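Local coordinates for chromosome-partitioning protein Spo0J (Thermus thermophilus HB27, PDB 1VZ0) that binds the centromere-like parS site, stimulates the ATPase activity of Soj and probably takes part in chromosome partitioning, at residues 52-57 with 81-86; 62-67 with 74-79; 125-130 with 138-143. One frame throughout, in Å; residues are numbered along the deposited sequence.

Contact 1: 52-57 with 81-86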
loop_
_atom_site.group_PDB
_atom_site.type_symbol
_atom_site.label_atom_id
_atom_site.label_comp_id
_atom_site.label_asym_id
_atom_site.label_seq_id
_atom_site.Cartn_x
_atom_site.Cartn_y
_atom_site.Cartn_z
ATOM N N ASP C 52 -7.848 -17.809 10.818
ATOM C CA ASP C 52 -8.246 -19.216 10.774
ATOM C C ASP C 52 -7.062 -20.126 11.067
ATOM O O ASP C 52 -7.191 -21.118 11.779
ATOM C CB ASP C 52 -8.820 -19.568 9.395
ATOM C CG ASP C 52 -10.165 -18.912 9.131
ATOM O OD1 ASP C 52 -10.502 -18.718 7.943
ATOM O OD2 ASP C 52 -10.888 -18.601 10.104
ATOM N N SER C 53 -5.909 -19.778 10.511
ATOM C CA SER C 53 -4.704 -20.568 10.695
ATOM C C SER C 53 -4.166 -20.536 12.122
ATOM O O SER C 53 -3.664 -21.548 12.614
ATOM C CB SER C 53 -3.617 -20.093 9.733
ATOM O OG SER C 53 -2.426 -20.840 9.905
ATOM N N ILE C 54 -4.259 -19.390 12.791
ATOM C CA ILE C 54 -3.746 -19.308 14.153
ATOM C C ILE C 54 -4.697 -19.908 15.186
ATOM O O ILE C 54 -4.289 -20.189 16.309
ATOM C CB ILE C 54 -3.397 -17.857 14.557
ATOM C CG1 ILE C 54 -4.659 -17.007 14.628
ATOM C CG2 ILE C 54 -2.407 -17.272 13.561
ATOM C CD1 ILE C 54 -4.399 -15.596 15.080
ATOM N N ARG C 55 -5.961 -20.104 14.818
ATOM C CA ARG C 55 -6.903 -20.716 15.748
ATOM C C ARG C 55 -6.366 -22.103 16.062
ATOM O O ARG C 55 -6.578 -22.638 17.150
ATOM C CB ARG C 55 -8.294 -20.884 15.130
ATOM C CG ARG C 55 -9.222 -19.694 15.235
ATOM C CD ARG C 55 -10.657 -20.160 15.041
ATOM N NE ARG C 55 -11.591 -19.063 14.808
ATOM C CZ ARG C 55 -11.585 -18.294 13.723
ATOM N NH1 ARG C 55 -12.475 -17.317 13.591
ATOM N NH2 ARG C 55 -10.686 -18.498 12.769
ATOM N N GLU C 56 -5.668 -22.676 15.086
ATOM C CA GLU C 56 -5.101 -24.011 15.209
ATOM C C GLU C 56 -3.775 -24.043 15.955
ATOM O O GLU C 56 -3.673 -24.641 17.027
ATOM C CB GLU C 56 -4.904 -24.621 13.818
ATOM C CG GLU C 56 -6.157 -24.646 12.955
ATOM C CD GLU C 56 -7.261 -25.515 13.535
ATOM O OE1 GLU C 56 -7.761 -25.197 14.636
ATOM O OE2 GLU C 56 -7.630 -26.518 12.886
ATOM N N LYS C 57 -2.761 -23.399 15.385
ATOM C CA LYS C 57 -1.438 -23.388 15.993
ATOM C C LYS C 57 -1.093 -22.171 16.841
ATOM O O LYS C 57 0.021 -22.076 17.349
ATOM C CB LYS C 57 -0.363 -23.567 14.916
ATOM C CG LYS C 57 -0.637 -22.827 13.619
ATOM C CD LYS C 57 -1.538 -23.638 12.697
ATOM C CE LYS C 57 -0.846 -24.915 12.226
ATOM N NZ LYS C 57 -1.711 -25.737 11.328
ATOM N N TYR C 81 -2.006 -9.093 15.702
ATOM C CA TYR C 81 -2.833 -8.806 16.872
ATOM C C TYR C 81 -4.324 -8.975 16.601
ATOM O O TYR C 81 -5.031 -9.643 17.360
ATOM C CB TYR C 81 -2.536 -7.379 17.350
ATOM C CG TYR C 81 -3.479 -6.819 18.394
ATOM C CD1 TYR C 81 -3.420 -7.238 19.724
ATOM C CD2 TYR C 81 -4.413 -5.841 18.055
ATOM C CE1 TYR C 81 -4.264 -6.693 20.689
ATOM C CE2 TYR C 81 -5.260 -5.292 19.009
ATOM C CZ TYR C 81 -5.179 -5.719 20.326
ATOM O OH TYR C 81 -5.992 -5.158 21.287
ATOM N N ARG C 82 -4.802 -8.378 15.517
ATOM C CA ARG C 82 -6.214 -8.465 15.179
ATOM C C ARG C 82 -6.650 -9.850 14.731
ATOM O O ARG C 82 -7.804 -10.230 14.919
ATOM C CB ARG C 82 -6.556 -7.413 14.123
ATOM C CG ARG C 82 -6.275 -6.023 14.641
ATOM C CD ARG C 82 -6.954 -4.931 13.861
ATOM N NE ARG C 82 -6.700 -3.646 14.508
ATOM C CZ ARG C 82 -7.205 -3.273 15.683
ATOM N NH1 ARG C 82 -6.896 -2.085 16.184
ATOM N NH2 ARG C 82 -8.032 -4.066 16.349
ATOM N N ALA C 83 -5.731 -10.609 14.146
ATOM C CA ALA C 83 -6.063 -11.957 13.713
ATOM C C ALA C 83 -6.191 -12.840 14.953
ATOM O O ALA C 83 -7.008 -13.756 14.992
ATOM C CB ALA C 83 -4.985 -12.499 12.782
ATOM N N ALA C 84 -5.383 -12.554 15.968
ATOM C CA ALA C 84 -5.419 -13.322 17.206
ATOM C C ALA C 84 -6.767 -13.115 17.880
ATOM O O ALA C 84 -7.320 -14.038 18.484
ATOM C CB ALA C 84 -4.298 -12.883 18.126
ATOM N N LEU C 85 -7.287 -11.897 17.778
ATOM C CA LEU C 85 -8.584 -11.582 18.354
ATOM C C LEU C 85 -9.660 -12.373 17.612
ATOM O O LEU C 85 -10.484 -13.041 18.233
ATOM C CB LEU C 85 -8.865 -10.080 18.251
ATOM C CG LEU C 85 -8.107 -9.200 19.250
ATOM C CD1 LEU C 85 -8.293 -7.733 18.916
ATOM C CD2 LEU C 85 -8.617 -9.482 20.643
ATOM N N MET C 86 -9.642 -12.298 16.282
ATOM C CA MET C 86 -10.606 -13.026 15.461
ATOM C C MET C 86 -10.545 -14.524 15.757
ATOM O O MET C 86 -11.575 -15.196 15.813
ATOM C CB MET C 86 -10.328 -12.801 13.968
ATOM C CG MET C 86 -11.089 -11.642 13.338
ATOM S SD MET C 86 -10.951 -11.664 11.540
ATOM C CE MET C 86 -11.807 -13.171 11.178
#
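Ile54 reaches Ala83 and Ala84 through two torsions: chi1 of 66° sets CG1 between the backbone N and the carbonyl carbon, and an extended chi2 then carries CD1 straight out from helix 38-57 toward helix 78-86. That one methyl makes the apolar side-chain contacts between the two segments. CD1 lies 3.2 Å from Ala83 O and presses on the backbone beside it, 3.3 Å from Ala84 CA, which is tighter than ordinary van der Waals contact. The two alanine methyls flank it less closely, with Ala83 CB at 3.9 Å and Ala84 CB at 4.1 Å from Ile54 CD1; Leu60 and Ala87 also touch Ile54. Because small residues face the isoleucine, its end can settle directly against the helix backbone. Ala83 also packs on Leu47 and Leu50, earlier on helix 38-57, whereas Ala84 touches Leu28 of the second subunit.

At the exposed margin, Arg55 runs extended from CG to NE and brings its guanidinium to the C-terminal end of helix 78-86. Met86 C lies over one face of this group. Arg55 NH1 comes within 3.2 Å of Met86 O, but the angle is too poor for a hydrogen bond; the closeness may still be mildly attractive, a positive group beside a carbonyl at a helix end. What ties the guanidinium down lies on its own helix: Arg55 NH2 forms a salt bridge with Asp52 OD2 at 2.7 Å, although the bend at the hydrogen, 124°, makes this a weak hydrogen bond. Asp52 has a second positive partner in Lys48. The Met86 side chain rests on Leu47 and Ala51 of the facing helix.

The segment axes approach to 8.5 Å and cross at -71°, a steep helix-on-helix packing with an apolar centre and a charged rim, within the ParB N-terminal domain.

Contact 2: 62-67 with 74-79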
loop_
_atom_site.group_PDB
_atom_site.type_symbol
_atom_site.label_atom_id
_atom_site.label_comp_id
_atom_site.label_asym_id
_atom_site.label_seq_id
_atom_site.Cartn_x
_atom_site.Cartn_y
_atom_site.Cartn_z
ATOM N N PRO C 62 6.069 -13.452 17.683
ATOM C CA PRO C 62 5.744 -12.569 18.803
ATOM C C PRO C 62 5.191 -11.207 18.419
ATOM O O PRO C 62 5.535 -10.657 17.376
ATOM C CB PRO C 62 7.078 -12.433 19.529
ATOM C CG PRO C 62 7.774 -13.705 19.214
ATOM C CD PRO C 62 7.474 -13.884 17.756
ATOM N N LEU C 63 4.313 -10.682 19.265
ATOM C CA LEU C 63 3.762 -9.351 19.073
ATOM C C LEU C 63 4.767 -8.490 19.826
ATOM O O LEU C 63 5.535 -9.004 20.633
ATOM C CB LEU C 63 2.400 -9.206 19.747
ATOM C CG LEU C 63 1.214 -10.002 19.214
ATOM C CD1 LEU C 63 -0.015 -9.713 20.070
ATOM C CD2 LEU C 63 0.959 -9.624 17.763
ATOM N N LEU C 64 4.782 -7.193 19.569
ATOM C CA LEU C 64 5.702 -6.328 20.282
ATOM C C LEU C 64 4.825 -5.375 21.074
ATOM O O LEU C 64 3.983 -4.677 20.506
ATOM C CB LEU C 64 6.592 -5.561 19.304
ATOM C CG LEU C 64 7.901 -4.998 19.878
ATOM C CD1 LEU C 64 8.649 -4.254 18.789
ATOM C CD2 LEU C 64 7.616 -4.067 21.043
ATOM N N VAL C 65 5.016 -5.351 22.388
ATOM C CA VAL C 65 4.209 -4.493 23.243
ATOM C C VAL C 65 5.025 -3.686 24.244
ATOM O O VAL C 65 6.226 -3.909 24.421
ATOM C CB VAL C 65 3.188 -5.330 24.030
ATOM C CG1 VAL C 65 2.372 -6.178 23.070
ATOM C CG2 VAL C 65 3.906 -6.228 25.032
ATOM N N ARG C 66 4.360 -2.734 24.886
ATOM C CA ARG C 66 4.994 -1.920 25.910
ATOM C C ARG C 66 4.030 -1.850 27.088
ATOM O O ARG C 66 2.811 -1.969 26.915
ATOM C CB ARG C 66 5.301 -0.507 25.400
ATOM C CG ARG C 66 4.089 0.392 25.196
ATOM C CD ARG C 66 4.548 1.828 24.950
ATOM N NE ARG C 66 3.433 2.760 24.839
ATOM C CZ ARG C 66 3.548 4.075 25.001
ATOM N NH1 ARG C 66 2.481 4.853 24.884
ATOM N NH2 ARG C 66 4.732 4.611 25.293
ATOM N N PRO C 67 4.562 -1.680 28.306
ATOM C CA PRO C 67 3.727 -1.599 29.508
ATOM C C PRO C 67 2.814 -0.374 29.505
ATOM O O PRO C 67 3.238 0.727 29.147
ATOM C CB PRO C 67 4.755 -1.544 30.635
ATOM C CG PRO C 67 5.916 -2.314 30.077
ATOM C CD PRO C 67 5.986 -1.784 28.665
ATOM N N LEU C 74 -0.173 -2.374 22.290
ATOM C CA LEU C 74 0.477 -2.921 21.103
ATOM C C LEU C 74 1.427 -1.897 20.499
ATOM O O LEU C 74 1.074 -0.731 20.364
ATOM C CB LEU C 74 -0.572 -3.299 20.060
ATOM C CG LEU C 74 -0.376 -4.585 19.248
ATOM C CD1 LEU C 74 -0.832 -4.323 17.814
ATOM C CD2 LEU C 74 1.080 -5.040 19.273
ATOM N N VAL C 75 2.628 -2.334 20.134
ATOM C CA VAL C 75 3.625 -1.440 19.549
ATOM C C VAL C 75 3.967 -1.855 18.114
ATOM O O VAL C 75 4.352 -1.017 17.289
ATOM C CB VAL C 75 4.917 -1.413 20.417
ATOM C CG1 VAL C 75 6.009 -0.611 19.728
ATOM C CG2 VAL C 75 4.605 -0.793 21.772
ATOM N N ALA C 76 3.823 -3.147 17.823
ATOM C CA ALA C 76 4.093 -3.671 16.484
ATOM C C ALA C 76 3.383 -5.004 16.255
ATOM O O ALA C 76 3.322 -5.838 17.154
ATOM C CB ALA C 76 5.594 -3.835 16.272
ATOM N N GLY C 77 2.859 -5.195 15.044
ATOM C CA GLY C 77 2.159 -6.424 14.700
ATOM C C GLY C 77 0.647 -6.282 14.768
ATOM O O GLY C 77 -0.050 -7.155 15.289
ATOM N N GLU C 78 0.132 -5.186 14.224
ATOM C CA GLU C 78 -1.300 -4.931 14.247
ATOM C C GLU C 78 -2.129 -6.070 13.634
ATOM O O GLU C 78 -3.086 -6.528 14.251
ATOM C CB GLU C 78 -1.609 -3.603 13.536
ATOM C CG GLU C 78 -2.966 -2.971 13.902
ATOM C CD GLU C 78 -2.976 -2.307 15.285
ATOM O OE1 GLU C 78 -2.061 -1.495 15.543
ATOM O OE2 GLU C 78 -3.892 -2.579 16.104
ATOM N N ARG C 79 -1.772 -6.534 12.438
ATOM C CA ARG C 79 -2.537 -7.614 11.809
ATOM C C ARG C 79 -2.443 -8.914 12.590
ATOM O O ARG C 79 -3.424 -9.651 12.725
ATOM C CB ARG C 79 -2.089 -7.825 10.359
ATOM C CG ARG C 79 -2.882 -6.946 9.394
ATOM C CD ARG C 79 -2.409 -7.040 7.950
ATOM N NE ARG C 79 -2.668 -8.334 7.318
ATOM C CZ ARG C 79 -3.821 -8.705 6.764
ATOM N NH1 ARG C 79 -3.921 -9.909 6.220
ATOM N NH2 ARG C 79 -4.869 -7.887 6.746
#
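A classic beta bulge marks the hairpin of strands 63-68 and 71-76: Val75 and Ala76 both sit opposite Leu64, and the antiparallel register slips by one residue. Val75, at phi -117° and psi -28°, has the helix-like turn of the first bulge position. Leu64 O accepts two backbone bonds, from Val75 N at 2.7 Å and from Ala76 N at 3.1 Å. Leu64 N returns a bond to Ala76 O, also 3.1 Å long, closing the hydrogen-bonded pair Leu64-Ala76.

On the face carrying Leu64 and Ala76, their side chains lie next to each other, with CB of Leu64 3.6 Å from CB of Ala76. Leu64 CG stands anti to the backbone N (chi1 -160°), which lets CD2 slant across Val75 and meet its CB at 3.8 Å. The CG2 branch of Val75 packs at 3.7 Å on Arg66 CG, and the extended arginine chain passes it at about a right angle. The guanidinium goes on to salt bridges with Glu73 and Asp101. Leu74 CD2 comes in beside the shared acceptor, 3.2 Å from Leu64 O, and also touches Val65 CG1. Past the bulge, Leu63 CD2 lies 3.6 Å from the O of Gly77, the N-cap of helix 78-86.

Strand 63-68 is the middle strand of its sheet, bonded on its other side to strand 91-96. With two N-H groups on one carbonyl, the bulge keeps both strands joined despite the extra residue, and the apolar contacts around Leu64 O should shelter these bonds from water.

Contact 3: 125-130 with 138-143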
loop_
_atom_site.group_PDB
_atom_site.type_symbol
_atom_site.label_atom_id
_atom_site.label_comp_id
_atom_site.label_asym_id
_atom_site.label_seq_id
_atom_site.Cartn_x
_atom_site.Cartn_y
_atom_site.Cartn_z
ATOM N N ARG C 125 7.201 10.485 3.061
ATOM C CA ARG C 125 6.487 11.034 4.214
ATOM C C ARG C 125 7.007 10.423 5.513
ATOM O O ARG C 125 7.074 11.100 6.548
ATOM C CB ARG C 125 4.974 10.793 4.098
ATOM C CG ARG C 125 4.308 11.496 2.926
ATOM C CD ARG C 125 2.801 11.247 2.917
ATOM N NE ARG C 125 2.191 11.723 1.680
ATOM C CZ ARG C 125 2.063 13.003 1.346
ATOM N NH1 ARG C 125 1.502 13.328 0.189
ATOM N NH2 ARG C 125 2.479 13.959 2.167
ATOM N N GLY C 126 7.362 9.142 5.450
ATOM C CA GLY C 126 7.887 8.455 6.614
ATOM C C GLY C 126 9.216 9.053 7.037
ATOM O O GLY C 126 9.415 9.378 8.207
ATOM N N TYR C 127 10.128 9.211 6.084
ATOM C CA TYR C 127 11.439 9.781 6.387
ATOM C C TYR C 127 11.261 11.171 6.982
ATOM O O TYR C 127 11.893 11.513 7.979
ATOM C CB TYR C 127 12.291 9.884 5.121
ATOM C CG TYR C 127 12.647 8.554 4.498
ATOM C CD1 TYR C 127 13.178 8.497 3.212
ATOM C CD2 TYR C 127 12.448 7.355 5.187
ATOM C CE1 TYR C 127 13.498 7.285 2.618
ATOM C CE2 TYR C 127 12.766 6.131 4.607
ATOM C CZ TYR C 127 13.286 6.103 3.321
ATOM O OH TYR C 127 13.554 4.898 2.718
ATOM N N GLN C 128 10.390 11.968 6.376
ATOM C CA GLN C 128 10.152 13.315 6.871
ATOM C C GLN C 128 9.634 13.322 8.308
ATOM O O GLN C 128 9.999 14.192 9.102
ATOM C CB GLN C 128 9.163 14.057 5.978
ATOM C CG GLN C 128 8.981 15.494 6.402
ATOM C CD GLN C 128 7.918 16.207 5.608
ATOM O OE1 GLN C 128 6.741 15.830 5.643
ATOM N NE2 GLN C 128 8.320 17.248 4.885
ATOM N N ALA C 129 8.780 12.363 8.641
ATOM C CA ALA C 129 8.238 12.282 9.987
ATOM C C ALA C 129 9.364 11.956 10.972
ATOM O O ALA C 129 9.405 12.495 12.077
ATOM C CB ALA C 129 7.146 11.213 10.056
ATOM N N LEU C 130 10.277 11.075 10.570
ATOM C CA LEU C 130 11.386 10.703 11.437
ATOM C C LEU C 130 12.300 11.906 11.676
ATOM O O LEU C 130 12.819 12.086 12.778
ATOM C CB LEU C 130 12.170 9.537 10.828
ATOM C CG LEU C 130 11.473 8.173 10.905
ATOM C CD1 LEU C 130 12.234 7.123 10.103
ATOM C CD2 LEU C 130 11.363 7.761 12.366
ATOM N N GLU C 138 21.034 10.177 8.347
ATOM C CA GLU C 138 21.953 9.088 8.642
ATOM C C GLU C 138 21.288 8.024 9.507
ATOM O O GLU C 138 21.267 6.845 9.148
ATOM C CB GLU C 138 23.203 9.627 9.353
ATOM C CG GLU C 138 24.057 10.602 8.528
ATOM C CD GLU C 138 23.454 12.001 8.422
ATOM O OE1 GLU C 138 22.372 12.154 7.817
ATOM O OE2 GLU C 138 24.068 12.955 8.945
ATOM N N GLU C 139 20.744 8.443 10.646
ATOM C CA GLU C 139 20.076 7.529 11.572
ATOM C C GLU C 139 18.845 6.931 10.902
ATOM O O GLU C 139 18.537 5.750 11.078
ATOM C CB GLU C 139 19.653 8.278 12.834
ATOM C CG GLU C 139 20.664 9.307 13.293
ATOM C CD GLU C 139 20.193 10.081 14.503
ATOM O OE1 GLU C 139 19.052 10.592 14.475
ATOM O OE2 GLU C 139 20.968 10.186 15.479
ATOM N N VAL C 140 18.139 7.770 10.149
ATOM C CA VAL C 140 16.949 7.351 9.420
ATOM C C VAL C 140 17.369 6.256 8.446
ATOM O O VAL C 140 16.788 5.168 8.422
ATOM C CB VAL C 140 16.351 8.530 8.619
ATOM C CG1 VAL C 140 15.259 8.033 7.683
ATOM C CG2 VAL C 140 15.803 9.577 9.571
ATOM N N ALA C 141 18.391 6.557 7.651
ATOM C CA ALA C 141 18.914 5.621 6.666
ATOM C C ALA C 141 19.318 4.322 7.346
ATOM O O ALA C 141 19.022 3.229 6.859
ATOM C CB ALA C 141 20.113 6.234 5.951
ATOM N N ARG C 142 20.000 4.452 8.477
ATOM C CA ARG C 142 20.438 3.294 9.235
ATOM C C ARG C 142 19.233 2.495 9.692
ATOM O O ARG C 142 19.112 1.309 9.396
ATOM C CB ARG C 142 21.258 3.734 10.450
ATOM C CG ARG C 142 22.601 4.329 10.082
ATOM C CD ARG C 142 23.390 4.760 11.302
ATOM N NE ARG C 142 24.768 5.077 10.938
ATOM C CZ ARG C 142 25.703 5.469 11.796
ATOM N NH1 ARG C 142 26.931 5.730 11.365
ATOM N NH2 ARG C 142 25.411 5.605 13.083
ATOM N N ARG C 143 18.335 3.156 10.407
ATOM C CA ARG C 143 17.148 2.493 10.912
ATOM C C ARG C 143 16.353 1.787 9.813
ATOM O O ARG C 143 15.591 0.864 10.097
ATOM C CB ARG C 143 16.263 3.501 11.649
ATOM C CG ARG C 143 15.948 3.094 13.081
ATOM C CD ARG C 143 15.237 1.746 13.113
ATOM N NE ARG C 143 15.070 1.224 14.466
ATOM C CZ ARG C 143 14.428 1.856 15.443
ATOM N NH1 ARG C 143 13.886 3.046 15.224
ATOM N NH2 ARG C 143 14.324 1.294 16.642
#
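Apolar contact is what joins these two helices, and Val140 supplies one whole side of it. With chi1 at 170°, CG1 stands anti to the backbone N and reaches both Tyr127 and Leu130, while CG2 touches Leu130 alone. CG1 sits 3.8 Å from Tyr127 CD2, approaching the ring obliquely, and 4.0 Å from Leu130 CD1. The second methyl, Val140 CG2, rests on Leu130 CB at 3.8 Å. The valine thus meets both the ring and the root of the leucine one turn further on, and all three residues are buried. The nearest CA atoms across the two segments, those of Tyr127 and Val140, are 6.7 Å apart.

The polar bonds nearby run to other partners: Tyr127 OH makes a weak hydrogen bond to Glu123 on its own helix, and Arg143 reaches Glu106 of helix 101-114 in a salt bridge.

Packing continues beyond the pair: the Tyr127 side chain also touches Val151, Ala154 and Leu155 of helix 148-156. It therefore meets both helices of the helix-turn-helix motif assigned to residues 137-156, and the arrangement is consistent with a DNA-binding HTH unit backed by the preceding helix 120-132.

Contacts 1 and 2 are neighbours, with centres 15 Å apart, and share helix 78-86. Tyr81, in the helix segment of contact 1 though not part of its packing, touches contact 2: its CB lies 3.5 Å from Leu74 CD1, and its N is 3.7 Å from Leu63 CD2. The hairpin of contact 2 falls in the chain between the helices of contact 1, and both lie in the ParB N-terminal domain. Contact 3 is in the HTH domain, its centre 32 Å from that of contact 1 and 21 Å from that of contact 2. A magnesium ion lies about 10 Å from the Arg66 side chain, too far for coordination. Segments of all three contacts touch the second subunit; in contact 3 through Arg125 and Ala129, outside the packing itself.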